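Local coordinates for tRNA (uracil(54)-C(5))-methyltransferase (Pyrococcus abyssi, PDB 2JJQ), which methylates carbon 5 of uridine 54 in tRNA, using S-adenosyl-L-methionine as methyl donor and leaving S-adenosyl-L-homocysteine, at residues L133-K137 / V182-K186. Residues are numbered along the deposited sequence; the frame is centred on the assembly and turned at random.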
ATOM      1  N   LEU A 133       3.664   6.324  12.471  1.00 16.78           N
ATOM      2  CA  LEU A 133       4.528   6.069  13.611  1.00 16.46           C
ATOM      3  C   LEU A 133       3.744   6.234  14.899  1.00 16.51           C
ATOM      4  O   LEU A 133       3.098   7.269  15.129  1.00 16.44           O
ATOM      5  CB  LEU A 133       5.698   7.060  13.602  1.00 15.36           C
ATOM      6  CG  LEU A 133       6.628   6.993  12.383  1.00 20.38           C
ATOM      7  CD1 LEU A 133       7.435   8.274  12.267  1.00 20.56           C
ATOM      8  CD2 LEU A 133       7.534   5.791  12.526  1.00 23.56           C
ATOM      9  N   ALA A 134       3.747   5.192  15.732  1.00 15.26           N
ATOM     10  CA  ALA A 134       3.166   5.300  17.039  1.00 16.16           C
ATOM     11  C   ALA A 134       4.079   6.109  17.976  1.00 17.10           C
ATOM     12  O   ALA A 134       5.309   5.987  17.919  1.00 17.92           O
ATOM     13  CB  ALA A 134       2.855   3.868  17.637  1.00 16.00           C
ATOM     14  N   ILE A 135       3.469   6.917  18.853  1.00 18.33           N
ATOM     15  CA  ILE A 135       4.261   7.821  19.716  1.00 18.21           C
ATOM     16  C   ILE A 135       3.963   7.406  21.158  1.00 20.10           C
ATOM     17  O   ILE A 135       2.921   7.695  21.690  1.00 18.23           O
ATOM     18  CB  ILE A 135       3.875   9.303  19.469  1.00 18.97           C
ATOM     19  CG1 ILE A 135       3.983   9.640  17.963  1.00 16.39           C
ATOM     20  CG2 ILE A 135       4.678  10.274  20.373  1.00 17.86           C
ATOM     21  CD1 ILE A 135       3.256  10.931  17.629  1.00 21.34           C
ATOM     22  N   THR A 136       4.882   6.687  21.788  1.00 22.79           N
ATOM     23  CA  THR A 136       4.516   6.070  23.054  1.00 25.29           C
ATOM     24  C   THR A 136       5.518   6.405  24.149  1.00 27.06           C
ATOM     25  O   THR A 136       6.599   6.940  23.893  1.00 26.88           O
ATOM     26  CB  THR A 136       4.409   4.531  22.917  1.00 24.93           C
ATOM     27  OG1 THR A 136       5.726   3.980  22.835  1.00 25.94           O
ATOM     28  CG2 THR A 136       3.693   4.134  21.627  1.00 25.34           C
ATOM     29  N   LYS A 137       5.130   6.095  25.388  1.00 29.49           N
ATOM     30  CA  LYS A 137       6.009   6.321  26.528  1.00 32.37           C
ATOM     31  C   LYS A 137       7.402   5.728  26.276  1.00 32.82           C
ATOM     32  O   LYS A 137       8.429   6.403  26.431  1.00 33.77           O
ATOM     33  CB  LYS A 137       5.347   5.779  27.806  1.00 31.81           C
ATOM     34  CG  LYS A 137       6.223   5.843  29.050  1.00 37.84           C
ATOM     35  CD  LYS A 137       5.426   5.482  30.315  1.00 42.44           C
ATOM     36  CE  LYS A 137       6.372   5.195  31.486  1.00 44.52           C
ATOM     37  NZ  LYS A 137       7.318   4.086  31.117  1.00 44.83           N
ATOM     38  N   VAL A 182       1.987  11.485  25.973  1.00 20.92           N
ATOM     39  CA  VAL A 182       2.026  10.493  24.885  1.00 21.25           C
ATOM     40  C   VAL A 182       1.370   9.152  25.281  1.00 21.34           C
ATOM     41  O   VAL A 182       0.900   8.968  26.403  1.00 21.76           O
ATOM     42  CB  VAL A 182       3.448  10.269  24.309  1.00 22.06           C
ATOM     43  CG1 VAL A 182       4.032  11.559  23.724  1.00 24.00           C
ATOM     44  CG2 VAL A 182       4.389   9.630  25.374  1.00 22.61           C
ATOM     45  N   TRP A 183       1.284   8.236  24.329  1.00 21.50           N
ATOM     46  CA  TRP A 183       0.462   7.015  24.516  1.00 21.37           C
ATOM     47  C   TRP A 183       1.156   6.101  25.486  1.00 22.16           C
ATOM     48  O   TRP A 183       2.325   5.715  25.279  1.00 22.79           O
ATOM     49  CB  TRP A 183       0.356   6.297  23.182  1.00 20.23           C
ATOM     50  CG  TRP A 183      -0.601   5.148  23.065  1.00 19.33           C
ATOM     51  CD1 TRP A 183      -1.449   4.651  24.008  1.00 19.95           C
ATOM     52  CD2 TRP A 183      -0.871   4.438  21.862  1.00 20.05           C
ATOM     53  NE1 TRP A 183      -2.185   3.592  23.480  1.00 20.11           N
ATOM     54  CE2 TRP A 183      -1.865   3.474  22.149  1.00 21.00           C
ATOM     55  CE3 TRP A 183      -0.354   4.514  20.566  1.00 21.83           C
ATOM     56  CZ2 TRP A 183      -2.342   2.594  21.183  1.00 21.09           C
ATOM     57  CZ3 TRP A 183      -0.833   3.638  19.611  1.00 23.39           C
ATOM     58  CH2 TRP A 183      -1.822   2.699  19.923  1.00 22.20           C
ATOM     59  N   ASN A 184       0.429   5.726  26.531  1.00 23.78           N
ATOM     60  CA  ASN A 184       0.899   4.686  27.446  1.00 24.38           C
ATOM     61  C   ASN A 184       0.147   3.455  27.042  1.00 24.85           C
ATOM     62  O   ASN A 184      -1.055   3.355  27.304  1.00 24.25           O
ATOM     63  CB  ASN A 184       0.479   5.026  28.856  1.00 24.85           C
ATOM     64  CG  ASN A 184       0.735   3.873  29.845  1.00 27.34           C
ATOM     65  OD1 ASN A 184       1.069   2.755  29.449  1.00 29.50           O
ATOM     66  ND2 ASN A 184       0.581   4.164  31.134  1.00 31.27           N
ATOM     67  N   ILE A 185       0.836   2.533  26.373  1.00 26.16           N
ATOM     68  CA  ILE A 185       0.165   1.341  25.822  1.00 27.31           C
ATOM     69  C   ILE A 185      -0.402   0.364  26.870  1.00 28.24           C
ATOM     70  O   ILE A 185      -1.430  -0.281  26.639  1.00 26.17           O
ATOM     71  CB  ILE A 185       1.090   0.607  24.870  1.00 28.62           C
ATOM     72  CG1 ILE A 185       1.291   1.463  23.621  1.00 28.18           C
ATOM     73  CG2 ILE A 185       0.489  -0.760  24.520  1.00 30.92           C
ATOM     74  CD1 ILE A 185       2.578   1.147  22.895  1.00 33.62           C
ATOM     75  N   LYS A 186       0.233   0.289  28.033  1.00 28.45           N
ATOM     76  CA  LYS A 186      -0.272  -0.554  29.107  1.00 30.10           C
ATOM     77  C   LYS A 186      -1.640  -0.157  29.598  1.00 30.15           C
ATOM     78  O   LYS A 186      -2.399  -1.004  30.063  1.00 30.53           O
ATOM     79  CB  LYS A 186       0.679  -0.514  30.294  1.00 30.28           C
ATOM     80  CG  LYS A 186       1.918  -1.334  30.109  1.00 33.43           C
ATOM     81  CD  LYS A 186       2.675  -1.455  31.430  1.00 36.68           C
ATOM     82  CE  LYS A 186       4.115  -1.947  31.231  1.00 39.87           C
ATOM     83  NZ  LYS A 186       4.815  -1.971  32.559  1.00 41.03           N
TER
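Trp183 binds the backbone on either side of Thr136 through both its polar main-chain atoms, its N donating to Ile135 O at 3.2 Å and its O accepting from Lys137 N at 2.8 Å. This is the bonding pattern of a parallel beta bridge; it is a single one, consistent with segments whose directions lie 94° apart. The same Trp183 O also draws a CA-H...O contact from Thr136 CA at 3.1 Å. Beta-branched Val182 serves two surfaces: CG1 meets Ile135 CG2 at 3.6 Å, the side chains crossing at about a right angle, while CG2 rests against the peptide joining Thr136 to Lys137. Ile135 and Val182 both reach Ile175 of helix 162-178, an apolar setting that suits their branched hydrocarbon chains.

The contact ties the end of strand 130-136, an outermost strand of a five-stranded mixed sheet, to the loop between that helix and strand 192-199, away from the S-adenosyl-L-homocysteine pocket. Ala134, small enough to leave room for an indole, turns its methyl obliquely to the Trp183 ring, 4.2 Å from CZ3. The broad indole suits a place with several neighbours, for it also meets the Tyr194 ring and makes a cation-pi contact with Arg193, both of strand 192-199. Ile185 CG1 lies above one face of the indole, toward its rim, and Ile185 CD1 presses on Thr136 CG2 at a tight 3.4 Å. Threonine suits this position because its branches part company: chi1 of 75° places OG1 between the backbone N and carbonyl carbon, where it hydrogen-bonds Gly139 O, and leaves the methyl for Ile185.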